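Side-chain contacts in diguanylate cyclase DosC (Escherichia coli, PDB 4ZVA), which acts as a direct oxygen-sensing diguanylate cyclase (making cyclic di-GMP) and carries a haem-binding globin domain: residues E6-G9 and L10-A14; N53-V56 and E57-L60; S121-S124 and A125-L129. All blocks are in the same frame, centred on the assembly; numbering follows the deposited sequence.

Contact 1: E6-G9 and L10-A14; sequences EWTG and LVEQA
The indole of Trp7 starts anti to the backbone N (chi1 -155°), while CG2 of Val11 lies beside its own backbone N, and together these torsions bring the five-membered ring and the valine methyl to one flank of the helix. They sit one turn apart on helix 2-13, which precedes the main helices of this globin-type sensor domain. The approach is oblique and loose, with Val11 CG2 4.2 Å from Trp7 CD1. The same methyl is nearer the backbone, at 3.4 Å from Trp7 O.

On another flank Thr8 and Glu12 run side by side and point the same way. CG2 of Thr8 touches a carboxylate oxygen, Glu12 OE2, at 3.2 Å. This is a methyl against a polar atom; the hydroxyl, OG1, is hydrogen-bonded to Lys4 O. Glu12 CG lies beside its own backbone N (chi1 -83°), which sets CG 3.3 Å from Thr8 O; the extended chain then carries OE2 to the threonine methyl.

Beneath the side chains run four consecutive i to i+4 backbone hydrogen bonds, from Leu10 N to Glu6 O through Gln13 N to Gly9 O. Ala14 is the first residue to leave helical geometry, and its N makes only weak bonds back to Leu10 O and Val11 O.

Trp7 is buried, packing on Val79, Leu82 and Ile83 of helix 79-96 and on Ile141 of helix 125-147. Glu6 OE1 instead forms salt bridges with Arg108 and Lys112 of the second subunit, so this short helix joins the core and the dimer interface.

At its last turn, Gly9 O accepts from Gln13 N at 2.8 Å and also has Gln13 CG 3.1 Å away.

Contact 2: N53-V56 and E57-L60; sequences NEQV and ERQL. With HEM (protoporphyrin IX containing Fe), chain C.
Glu57 N donates to Asn53 O at 3.2 Å, and the same i to i+4 bonding continues through Leu60 N to Val56 O as helix 54-72 begins. Asn53 is the N-cap. Its OD1 accepts from Val56 N at 2.9 Å, with the donor 39° out of the amide plane.

Three side chains face the haem. Leu60 lays CD1 over the porphyrin, 3.5 Å from HEM NA, and Val56 CG1 touches the ring methyl HEM CMA at 3.6 Å. Gln59 lies beside the propionate instead. With its chi1 of -72°, CG lies beside the backbone N, and the extended chain carries the amide between the propionate and the Gln55 side chain. Its CB is 3.3 Å from HEM O2A, and its CG is 3.4 Å from Gln55 O. The two glutamine amides cross with their planes 62° apart. An alanine at Gln59 would remove this amide and would probably leave the propionate without its polar neighbour on this side and the Gln55 amide freer to turn.

Val56, Gln59 and Leu60 thus give the haem pocket part of its lining. The polar end of Glu57 is salt-bridged to Lys61 on the next turn. Glu57 and Leu60 also pack against Tyr38, which joins the start of helix 54-72 to helix 16-43.

Contact 3: S121-S124 and A125-L129; sequences SDYS and AAEKL
A capping box opens helix 125-147, with Ser124 as the N-cap and Glu127 as its partner three residues on. The two residues exchange bonds. Ser124 N donates to Glu127 OE1 at 3.0 Å, and Glu127 N donates to Ser124 OG at 3.2 Å. The serine hydroxyl is turned between its backbone N and carbonyl carbon (chi1 75°), where it can reach forward to the helix N-H. Glu127 leaves with CG beside its backbone N and then runs extended, which carries the carboxylate back to Ser124. The Ser124 N-H meets OE1 from above the carboxylate plane, 40° out of it. A negative group at the first turn would probably also be stabilised by the helix N terminus. The first i to i+4 bond of the helix follows, from Lys128 N to Ser124 O at 2.8 Å.

Tyr123 flanks the box: its CB touches Glu127 OE1 at 3.3 Å, and its ring crosses the carboxylate at about a right angle (79°).

Lys128 crosses back over the loop as an extended chain. Its CG lies 3.2 Å from Ser124 O, and its CE lies 3.2 Å from Tyr123 O and 3.3 Å from Ser121 O. The ammonium, NZ, is hydrogen-bonded to Phe119 O, earlier in the chain, and makes a cation-pi contact with the Phe119 ring. Ser121 OG is hydrogen-bonded to Ile118 O, so both residues tie the loop to the end of helix 100-119.

Helix 16-43 lies alongside, where Ser121 packs on Ile25 and Tyr123 on Lys21. The first turn of helix 125-147 also meets the second subunit, with Ala125 packed on Ala125 of that chain and Lys128 on its Leu129.

Overall arrangement
From the N terminus the three contacts follow in series, and none encloses or crosses another. Each joins adjacent segments, so no long loop is closed. Contact 1 lies in the last turns of helix 2-13, just before helix 16-43. Contact 2 starts helix 54-72 beside the haem. Contact 3 bridges the turn from helix 100-119 into helix 125-147. Contacts 1 and 3 are nearer to each other, with centres about 20 Å apart, and both meet the second subunit. Contact 2 lies across the chain's centre from both, about 34 Å from each between centres. Helix 125-147 links the other two, since contact 3 begins it and contact 1 packs on it.

Contact 1: E6-G9 and L10-A14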
ATOM      1  N   GLU A   6      -3.009   1.083 -16.620  1.00 46.50           N
ATOM      2  CA  GLU A   6      -2.094   0.749 -15.537  1.00 48.27           C
ATOM      3  C   GLU A   6      -2.435  -0.614 -14.940  1.00 45.14           C
ATOM      4  O   GLU A   6      -1.554  -1.446 -14.726  1.00 42.42           O
ATOM      5  CB  GLU A   6      -2.141   1.831 -14.457  1.00 46.05           C
ATOM      6  CG  GLU A   6      -1.377   1.498 -13.189  1.00 51.99           C
ATOM      7  CD  GLU A   6       0.110   1.745 -13.310  1.00 56.03           C
ATOM      8  OE1 GLU A   6       0.828   1.528 -12.311  1.00 60.52           O
ATOM      9  OE2 GLU A   6       0.562   2.162 -14.398  1.00 66.58           O
ATOM     10  N   TRP A   7      -3.719  -0.840 -14.683  1.00 40.75           N
ATOM     11  CA  TRP A   7      -4.173  -2.114 -14.136  1.00 40.66           C
ATOM     12  C   TRP A   7      -3.922  -3.230 -15.143  1.00 44.45           C
ATOM     13  O   TRP A   7      -3.457  -4.313 -14.781  1.00 45.02           O
ATOM     14  CB  TRP A   7      -5.651  -2.036 -13.753  1.00 41.97           C
ATOM     15  CG  TRP A   7      -6.052  -3.017 -12.693  1.00 42.25           C
ATOM     16  CD1 TRP A   7      -5.445  -4.204 -12.397  1.00 40.82           C
ATOM     17  CD2 TRP A   7      -7.116  -2.866 -11.750  1.00 40.65           C
ATOM     18  NE1 TRP A   7      -6.088  -4.815 -11.347  1.00 40.27           N
ATOM     19  CE2 TRP A   7      -7.115  -4.011 -10.928  1.00 39.70           C
ATOM     20  CE3 TRP A   7      -8.079  -1.877 -11.526  1.00 41.73           C
ATOM     21  CZ2 TRP A   7      -8.038  -4.194  -9.903  1.00 41.69           C
ATOM     22  CZ3 TRP A   7      -8.993  -2.060 -10.507  1.00 40.57           C
ATOM     23  CH2 TRP A   7      -8.967  -3.209  -9.709  1.00 42.56           C
ATOM     24  N   THR A   8      -4.219  -2.950 -16.409  1.00 42.51           N
ATOM     25  CA  THR A   8      -3.968  -3.890 -17.496  1.00 42.88           C
ATOM     26  C   THR A   8      -2.489  -4.237 -17.595  1.00 48.33           C
ATOM     27  O   THR A   8      -2.124  -5.407 -17.723  1.00 46.26           O
ATOM     28  CB  THR A   8      -4.436  -3.323 -18.851  1.00 48.27           C
ATOM     29  OG1 THR A   8      -5.860  -3.180 -18.844  1.00 47.83           O
ATOM     30  CG2 THR A   8      -4.028  -4.240 -19.992  1.00 44.82           C
ATOM     31  N   GLY A   9      -1.645  -3.212 -17.547  1.00 45.56           N
ATOM     32  CA  GLY A   9      -0.207  -3.399 -17.586  1.00 43.25           C
ATOM     33  C   GLY A   9       0.287  -4.278 -16.452  1.00 38.24           C
ATOM     34  O   GLY A   9       1.121  -5.154 -16.662  1.00 46.76           O
ATOM     35  N   LEU A  10      -0.236  -4.046 -15.252  1.00 38.47           N
ATOM     36  CA  LEU A  10       0.147  -4.828 -14.079  1.00 46.41           C
ATOM     37  C   LEU A  10      -0.123  -6.318 -14.274  1.00 42.02           C
ATOM     38  O   LEU A  10       0.722  -7.157 -13.964  1.00 43.34           O
ATOM     39  CB  LEU A  10      -0.591  -4.324 -12.838  1.00 43.56           C
ATOM     40  CG  LEU A  10      -0.345  -5.128 -11.562  1.00 45.39           C
ATOM     41  CD1 LEU A  10       1.116  -5.048 -11.147  1.00 50.40           C
ATOM     42  CD2 LEU A  10      -1.254  -4.641 -10.445  1.00 48.42           C
ATOM     43  N   VAL A  11      -1.298  -6.639 -14.805  1.00 43.21           N
ATOM     44  CA  VAL A  11      -1.667  -8.025 -15.068  1.00 39.70           C
ATOM     45  C   VAL A  11      -0.801  -8.599 -16.184  1.00 47.79           C
ATOM     46  O   VAL A  11      -0.320  -9.729 -16.097  1.00 48.62           O
ATOM     47  CB  VAL A  11      -3.157  -8.150 -15.450  1.00 41.79           C
ATOM     48  CG1 VAL A  11      -3.501  -9.586 -15.833  1.00 40.73           C
ATOM     49  CG2 VAL A  11      -4.042  -7.664 -14.309  1.00 39.51           C
ATOM     50  N   GLU A  12      -0.600  -7.800 -17.227  1.00 43.57           N
ATOM     51  CA  GLU A  12       0.188  -8.203 -18.385  1.00 46.05           C
ATOM     52  C   GLU A  12       1.657  -8.456 -18.049  1.00 45.08           C
ATOM     53  O   GLU A  12       2.296  -9.318 -18.652  1.00 48.14           O
ATOM     54  CB  GLU A  12       0.084  -7.137 -19.477  1.00 49.35           C
ATOM     55  CG  GLU A  12      -1.163  -7.252 -20.334  1.00 46.81           C
ATOM     56  CD  GLU A  12      -1.238  -6.172 -21.393  1.00 56.40           C
ATOM     57  OE1 GLU A  12      -0.243  -5.439 -21.568  1.00 65.55           O
ATOM     58  OE2 GLU A  12      -2.296  -6.054 -22.049  1.00 64.57           O
ATOM     59  N   GLN A  13       2.192  -7.698 -17.097  1.00 43.71           N
ATOM     60  CA  GLN A  13       3.606  -7.809 -16.744  1.00 51.63           C
ATOM     61  C   GLN A  13       3.889  -9.028 -15.865  1.00 55.25           C
ATOM     62  O   GLN A  13       4.990  -9.578 -15.894  1.00 54.68           O
ATOM     63  CB  GLN A  13       4.085  -6.535 -16.039  1.00 56.40           C
ATOM     64  CG  GLN A  13       4.236  -5.309 -16.946  1.00 66.72           C
ATOM     65  CD  GLN A  13       5.398  -5.411 -17.924  1.00 77.34           C
ATOM     66  OE1 GLN A  13       6.139  -6.394 -17.934  1.00 81.80           O
ATOM     67  NE2 GLN A  13       5.561  -4.383 -18.750  1.00 83.45           N
ATOM     68  N   ALA A  14       2.902  -9.436 -15.073  1.00 47.25           N
ATOM     69  CA  ALA A  14       3.062 -10.583 -14.183  1.00 45.87           C
ATOM     70  C   ALA A  14       2.890 -11.894 -14.947  1.00 43.87           C
ATOM     71  O   ALA A  14       1.884 -12.096 -15.626  1.00 40.32           O
ATOM     72  CB  ALA A  14       2.076 -10.504 -13.031  1.00 43.49           C
TER

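Contact 2: N53-V56 and E57-L60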
ATOM      1  N   ASN A  53     -24.005  -4.253  13.944  1.00 77.59           N
ATOM      2  CA  ASN A  53     -24.990  -5.328  13.945  1.00 74.64           C
ATOM      3  C   ASN A  53     -24.551  -6.526  13.114  1.00 72.31           C
ATOM      4  O   ASN A  53     -23.675  -6.414  12.254  1.00 69.25           O
ATOM      5  CB  ASN A  53     -26.339  -4.810  13.443  1.00 73.60           C
ATOM      6  CG  ASN A  53     -26.285  -4.338  12.005  1.00 74.22           C
ATOM      7  OD1 ASN A  53     -26.455  -5.127  11.075  1.00 71.01           O
ATOM      8  ND2 ASN A  53     -26.042  -3.047  11.814  1.00 76.38           N
ATOM      9  N   GLU A  54     -25.176  -7.668  13.376  1.00 69.17           N
ATOM     10  CA  GLU A  54     -24.789  -8.923  12.746  1.00 68.74           C
ATOM     11  C   GLU A  54     -25.132  -8.982  11.262  1.00 66.32           C
ATOM     12  O   GLU A  54     -24.517  -9.736  10.516  1.00 63.95           O
ATOM     13  CB  GLU A  54     -25.444 -10.099  13.475  1.00 73.39           C
ATOM     14  CG  GLU A  54     -24.923 -10.310  14.887  1.00 76.67           C
ATOM     15  CD  GLU A  54     -25.516 -11.535  15.551  1.00 88.23           C
ATOM     16  OE1 GLU A  54     -26.316 -12.238  14.898  1.00 81.79           O
ATOM     17  OE2 GLU A  54     -25.177 -11.797  16.725  1.00 83.54           O
ATOM     18  N   GLN A  55     -26.108  -8.188  10.833  1.00 66.69           N
ATOM     19  CA  GLN A  55     -26.506  -8.179   9.429  1.00 68.10           C
ATOM     20  C   GLN A  55     -25.437  -7.521   8.557  1.00 64.61           C
ATOM     21  O   GLN A  55     -25.087  -8.034   7.493  1.00 63.29           O
ATOM     22  CB  GLN A  55     -27.848  -7.464   9.258  1.00 74.31           C
ATOM     23  CG  GLN A  55     -28.285  -7.273   7.812  1.00 79.60           C
ATOM     24  CD  GLN A  55     -28.639  -8.582   7.123  1.00 82.50           C
ATOM     25  OE1 GLN A  55     -28.851  -9.606   7.774  1.00 82.62           O
ATOM     26  NE2 GLN A  55     -28.710  -8.550   5.798  1.00 86.57           N
ATOM     27  N   VAL A  56     -24.926  -6.382   9.012  1.00 61.13           N
ATOM     28  CA  VAL A  56     -23.840  -5.693   8.322  1.00 64.15           C
ATOM     29  C   VAL A  56     -22.552  -6.520   8.321  1.00 56.76           C
ATOM     30  O   VAL A  56     -21.896  -6.661   7.287  1.00 52.67           O
ATOM     31  CB  VAL A  56     -23.562  -4.319   8.962  1.00 60.34           C
ATOM     32  CG1 VAL A  56     -22.255  -3.741   8.445  1.00 61.66           C
ATOM     33  CG2 VAL A  56     -24.716  -3.369   8.695  1.00 65.40           C
ATOM     34  N   GLU A  57     -22.212  -7.069   9.483  1.00 54.88           N
ATOM     35  CA  GLU A  57     -21.033  -7.914   9.656  1.00 55.35           C
ATOM     36  C   GLU A  57     -21.029  -9.072   8.673  1.00 53.41           C
ATOM     37  O   GLU A  57     -20.056  -9.314   7.961  1.00 53.42           O
ATOM     38  CB  GLU A  57     -20.991  -8.461  11.080  1.00 52.19           C
ATOM     39  CG  GLU A  57     -19.997  -9.580  11.281  1.00 53.47           C
ATOM     40  CD  GLU A  57     -20.006 -10.109  12.697  1.00 56.59           C
ATOM     41  OE1 GLU A  57     -20.726  -9.537  13.540  1.00 60.39           O
ATOM     42  OE2 GLU A  57     -19.300 -11.104  12.961  1.00 54.33           O
ATOM     43  N   ARG A  58     -22.157  -9.765   8.638  1.00 54.19           N
ATOM     44  CA  ARG A  58     -22.367 -10.925   7.791  1.00 49.38           C
ATOM     45  C   ARG A  58     -22.250 -10.601   6.302  1.00 51.33           C
ATOM     46  O   ARG A  58     -21.614 -11.339   5.551  1.00 47.12           O
ATOM     47  CB  ARG A  58     -23.735 -11.514   8.127  1.00 63.76           C
ATOM     48  CG  ARG A  58     -24.111 -12.802   7.446  1.00 66.44           C
ATOM     49  CD  ARG A  58     -25.482 -13.209   7.964  1.00 74.38           C
ATOM     50  NE  ARG A  58     -26.104 -14.287   7.207  1.00 94.39           N
ATOM     51  CZ  ARG A  58     -26.913 -14.072   6.177  1.00 98.17           C
ATOM     52  NH1 ARG A  58     -27.178 -12.828   5.800  1.00 96.53           N
ATOM     53  NH2 ARG A  58     -27.462 -15.087   5.528  1.00 83.23           N
ATOM     54  N   GLN A  59     -22.863  -9.500   5.882  1.00 53.35           N
ATOM     55  CA  GLN A  59     -22.821  -9.088   4.482  1.00 49.21           C
ATOM     56  C   GLN A  59     -21.443  -8.565   4.082  1.00 50.46           C
ATOM     57  O   GLN A  59     -20.987  -8.797   2.962  1.00 47.10           O
ATOM     58  CB  GLN A  59     -23.888  -8.030   4.192  1.00 61.14           C
ATOM     59  CG  GLN A  59     -25.311  -8.573   4.185  1.00 62.96           C
ATOM     60  CD  GLN A  59     -26.333  -7.522   3.794  1.00 73.91           C
ATOM     61  OE1 GLN A  59     -26.156  -6.334   4.070  1.00 69.13           O
ATOM     62  NE2 GLN A  59     -27.410  -7.954   3.147  1.00 78.54           N
ATOM     63  N   LEU A  60     -20.787  -7.860   4.999  1.00 47.29           N
ATOM     64  CA  LEU A  60     -19.469  -7.291   4.726  1.00 51.45           C
ATOM     65  C   LEU A  60     -18.419  -8.383   4.558  1.00 40.17           C
ATOM     66  O   LEU A  60     -17.572  -8.306   3.671  1.00 46.83           O
ATOM     67  CB  LEU A  60     -19.048  -6.334   5.845  1.00 47.10           C
ATOM     68  CG  LEU A  60     -17.656  -5.706   5.720  1.00 50.14           C
ATOM     69  CD1 LEU A  60     -17.509  -4.936   4.413  1.00 48.45           C
ATOM     70  CD2 LEU A  60     -17.356  -4.811   6.913  1.00 52.59           C
TER
HETATM   71  CHA HEM C 201     -19.470  -2.297   2.195  1.00 50.82           C
HETATM   72  CHB HEM C 201     -17.435  -0.687   6.292  1.00 53.22           C
HETATM   73  CHC HEM C 201     -13.108  -0.937   4.143  1.00 45.73           C
HETATM   74  CHD HEM C 201     -15.032  -3.525   0.530  1.00 52.31           C
HETATM   75  C1A HEM C 201     -19.313  -1.877   3.498  1.00 51.08           C
HETATM   76  C2A HEM C 201     -20.347  -1.752   4.511  1.00 52.94           C
HETATM   77  C3A HEM C 201     -19.774  -1.311   5.633  1.00 47.65           C
HETATM   78  C4A HEM C 201     -18.364  -1.132   5.381  1.00 48.49           C
HETATM   79  CMA HEM C 201     -20.484  -1.031   6.974  1.00 53.16           C
HETATM   80  CAA HEM C 201     -21.848  -2.079   4.351  1.00 53.84           C
HETATM   81  CBA HEM C 201     -22.019  -3.545   3.965  1.00 55.05           C
HETATM   82  CGA HEM C 201     -23.461  -3.946   4.102  1.00 59.55           C
HETATM   83  O1A HEM C 201     -24.170  -3.357   4.959  1.00 55.39           O
HETATM   84  O2A HEM C 201     -23.893  -4.864   3.359  1.00 60.24           O
HETATM   85  C1B HEM C 201     -16.078  -0.636   6.080  1.00 50.16           C
HETATM   86  C2B HEM C 201     -15.077  -0.284   7.066  1.00 49.91           C
HETATM   87  C3B HEM C 201     -13.873  -0.352   6.466  1.00 46.82           C
HETATM   88  C4B HEM C 201     -14.089  -0.751   5.091  1.00 44.99           C
HETATM   89  CMB HEM C 201     -15.422   0.094   8.526  1.00 48.46           C
HETATM   90  CAB HEM C 201     -12.452  -0.085   7.029  1.00 50.61           C
HETATM   91  CBB HEM C 201     -12.181   0.215   8.302  1.00 54.45           C
HETATM   92  C1C HEM C 201     -13.227  -1.733   3.026  1.00 44.97           C
HETATM   93  C2C HEM C 201     -12.137  -2.283   2.246  1.00 46.69           C
HETATM   94  C3C HEM C 201     -12.672  -3.000   1.238  1.00 43.63           C
HETATM   95  C4C HEM C 201     -14.115  -2.922   1.364  1.00 46.19           C
HETATM   96  CMC HEM C 201     -10.647  -2.037   2.582  1.00 39.78           C
HETATM   97  CAC HEM C 201     -11.979  -3.805   0.109  1.00 41.83           C
HETATM   98  CBC HEM C 201     -10.657  -3.974  -0.000  1.00 52.00           C
HETATM   99  C1D HEM C 201     -16.406  -3.440   0.625  1.00 49.03           C
HETATM  100  C2D HEM C 201     -17.341  -4.054  -0.293  1.00 46.40           C
HETATM  101  C3D HEM C 201     -18.735  -3.674   0.230  1.00 52.07           C
HETATM  102  C4D HEM C 201     -18.494  -2.863   1.403  1.00 48.69           C
HETATM  103  CMD HEM C 201     -16.988  -4.919  -1.524  1.00 43.78           C
HETATM  104  CAD HEM C 201     -20.113  -4.049  -0.360  1.00 52.98           C
HETATM  105  CBD HEM C 201     -20.236  -3.489  -1.775  1.00 54.03           C
HETATM  106  CGD HEM C 201     -21.678  -3.486  -2.210  1.00 53.58           C
HETATM  107  O1D HEM C 201     -21.935  -3.299  -3.427  1.00 57.46           O
HETATM  108  O2D HEM C 201     -22.572  -3.670  -1.344  1.00 55.34           O
HETATM  109  NA  HEM C 201     -18.116  -1.484   4.067  1.00 47.12           N
HETATM  110  NB  HEM C 201     -15.444  -0.915   4.886  1.00 45.74           N
HETATM  111  NC  HEM C 201     -14.416  -2.142   2.461  1.00 45.28           N
HETATM  112  ND  HEM C 201     -17.121  -2.750   1.599  1.00 49.06           N
HETATM  113 FE   HEM C 201     -16.281  -1.604   3.124  1.00 47.61          FE

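Contact 3: S121-S124 and A125-L129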
ATOM      1  N   SER A 121       2.680 -20.357   2.663  1.00 34.79           N
ATOM      2  CA  SER A 121       2.430 -21.256   1.541  1.00 35.42           C
ATOM      3  C   SER A 121       3.649 -22.130   1.285  1.00 37.28           C
ATOM      4  O   SER A 121       4.729 -21.872   1.819  1.00 35.54           O
ATOM      5  CB  SER A 121       2.064 -20.469   0.282  1.00 36.50           C
ATOM      6  OG  SER A 121       3.157 -19.693  -0.169  1.00 32.98           O
ATOM      7  N   ASP A 122       3.481 -23.150   0.450  1.00 35.77           N
ATOM      8  CA  ASP A 122       4.569 -24.074   0.162  1.00 36.36           C
ATOM      9  C   ASP A 122       5.289 -23.699  -1.127  1.00 35.14           C
ATOM     10  O   ASP A 122       6.090 -24.472  -1.650  1.00 40.59           O
ATOM     11  CB  ASP A 122       4.038 -25.507   0.077  1.00 42.08           C
ATOM     12  CG  ASP A 122       3.507 -26.010   1.408  1.00 52.79           C
ATOM     13  OD1 ASP A 122       4.116 -25.689   2.450  1.00 53.06           O
ATOM     14  OD2 ASP A 122       2.481 -26.723   1.412  1.00 62.34           O
ATOM     15  N   TYR A 123       5.015 -22.498  -1.624  1.00 37.20           N
ATOM     16  CA  TYR A 123       5.694 -21.983  -2.806  1.00 33.42           C
ATOM     17  C   TYR A 123       7.138 -21.632  -2.465  1.00 35.13           C
ATOM     18  O   TYR A 123       7.482 -21.490  -1.295  1.00 30.99           O
ATOM     19  CB  TYR A 123       4.943 -20.771  -3.362  1.00 33.36           C
ATOM     20  CG  TYR A 123       3.493 -21.059  -3.692  1.00 37.87           C
ATOM     21  CD1 TYR A 123       3.120 -22.278  -4.249  1.00 37.62           C
ATOM     22  CD2 TYR A 123       2.495 -20.130  -3.429  1.00 40.91           C
ATOM     23  CE1 TYR A 123       1.801 -22.556  -4.555  1.00 40.48           C
ATOM     24  CE2 TYR A 123       1.167 -20.401  -3.729  1.00 37.12           C
ATOM     25  CZ  TYR A 123       0.828 -21.616  -4.293  1.00 38.52           C
ATOM     26  OH  TYR A 123      -0.486 -21.898  -4.595  1.00 39.23           O
ATOM     27  N   SER A 124       7.983 -21.492  -3.483  1.00 34.10           N
ATOM     28  CA  SER A 124       9.371 -21.096  -3.257  1.00 37.77           C
ATOM     29  C   SER A 124       9.436 -19.639  -2.824  1.00 35.75           C
ATOM     30  O   SER A 124       8.479 -18.890  -3.010  1.00 34.20           O
ATOM     31  CB  SER A 124      10.219 -21.311  -4.512  1.00 36.16           C
ATOM     32  OG  SER A 124       9.946 -20.324  -5.491  1.00 41.02           O
ATOM     33  N   ALA A 125      10.561 -19.245  -2.236  1.00 39.80           N
ATOM     34  CA  ALA A 125      10.737 -17.872  -1.779  1.00 34.25           C
ATOM     35  C   ALA A 125      10.627 -16.890  -2.940  1.00 32.93           C
ATOM     36  O   ALA A 125      10.035 -15.821  -2.801  1.00 37.00           O
ATOM     37  CB  ALA A 125      12.075 -17.716  -1.076  1.00 39.11           C
ATOM     38  N   ALA A 126      11.176 -17.269  -4.090  1.00 36.02           N
ATOM     39  CA  ALA A 126      11.101 -16.434  -5.286  1.00 37.46           C
ATOM     40  C   ALA A 126       9.654 -16.266  -5.735  1.00 34.23           C
ATOM     41  O   ALA A 126       9.246 -15.187  -6.157  1.00 32.21           O
ATOM     42  CB  ALA A 126      11.944 -17.024  -6.406  1.00 34.94           C
ATOM     43  N   GLU A 127       8.882 -17.343  -5.648  1.00 33.92           N
ATOM     44  CA  GLU A 127       7.470 -17.292  -6.006  1.00 34.35           C
ATOM     45  C   GLU A 127       6.683 -16.439  -5.018  1.00 29.54           C
ATOM     46  O   GLU A 127       5.839 -15.635  -5.417  1.00 30.05           O
ATOM     47  CB  GLU A 127       6.883 -18.706  -6.076  1.00 34.48           C
ATOM     48  CG  GLU A 127       7.388 -19.498  -7.269  1.00 33.28           C
ATOM     49  CD  GLU A 127       6.964 -20.953  -7.239  1.00 40.16           C
ATOM     50  OE1 GLU A 127       6.571 -21.447  -6.160  1.00 34.36           O
ATOM     51  OE2 GLU A 127       7.030 -21.602  -8.302  1.00 41.42           O
ATOM     52  N   LYS A 128       6.970 -16.611  -3.731  1.00 27.21           N
ATOM     53  CA  LYS A 128       6.306 -15.836  -2.686  1.00 29.52           C
ATOM     54  C   LYS A 128       6.505 -14.337  -2.889  1.00 26.85           C
ATOM     55  O   LYS A 128       5.575 -13.555  -2.730  1.00 28.66           O
ATOM     56  CB  LYS A 128       6.821 -16.245  -1.306  1.00 29.72           C
ATOM     57  CG  LYS A 128       6.421 -17.651  -0.872  1.00 32.24           C
ATOM     58  CD  LYS A 128       7.050 -18.000   0.467  1.00 33.34           C
ATOM     59  CE  LYS A 128       6.627 -19.384   0.938  1.00 34.13           C
ATOM     60  NZ  LYS A 128       7.320 -19.769   2.197  1.00 37.48           N
ATOM     61  N   LEU A 129       7.725 -13.949  -3.243  1.00 30.53           N
ATOM     62  CA  LEU A 129       8.053 -12.544  -3.480  1.00 31.24           C
ATOM     63  C   LEU A 129       7.222 -11.956  -4.615  1.00 27.32           C
ATOM     64  O   LEU A 129       6.663 -10.867  -4.493  1.00 30.42           O
ATOM     65  CB  LEU A 129       9.540 -12.391  -3.798  1.00 26.98           C
ATOM     66  CG  LEU A 129      10.002 -10.985  -4.197  1.00 34.11           C
ATOM     67  CD1 LEU A 129       9.819 -10.006  -3.047  1.00 32.37           C
ATOM     68  CD2 LEU A 129      11.448 -11.002  -4.680  1.00 27.71           C
TER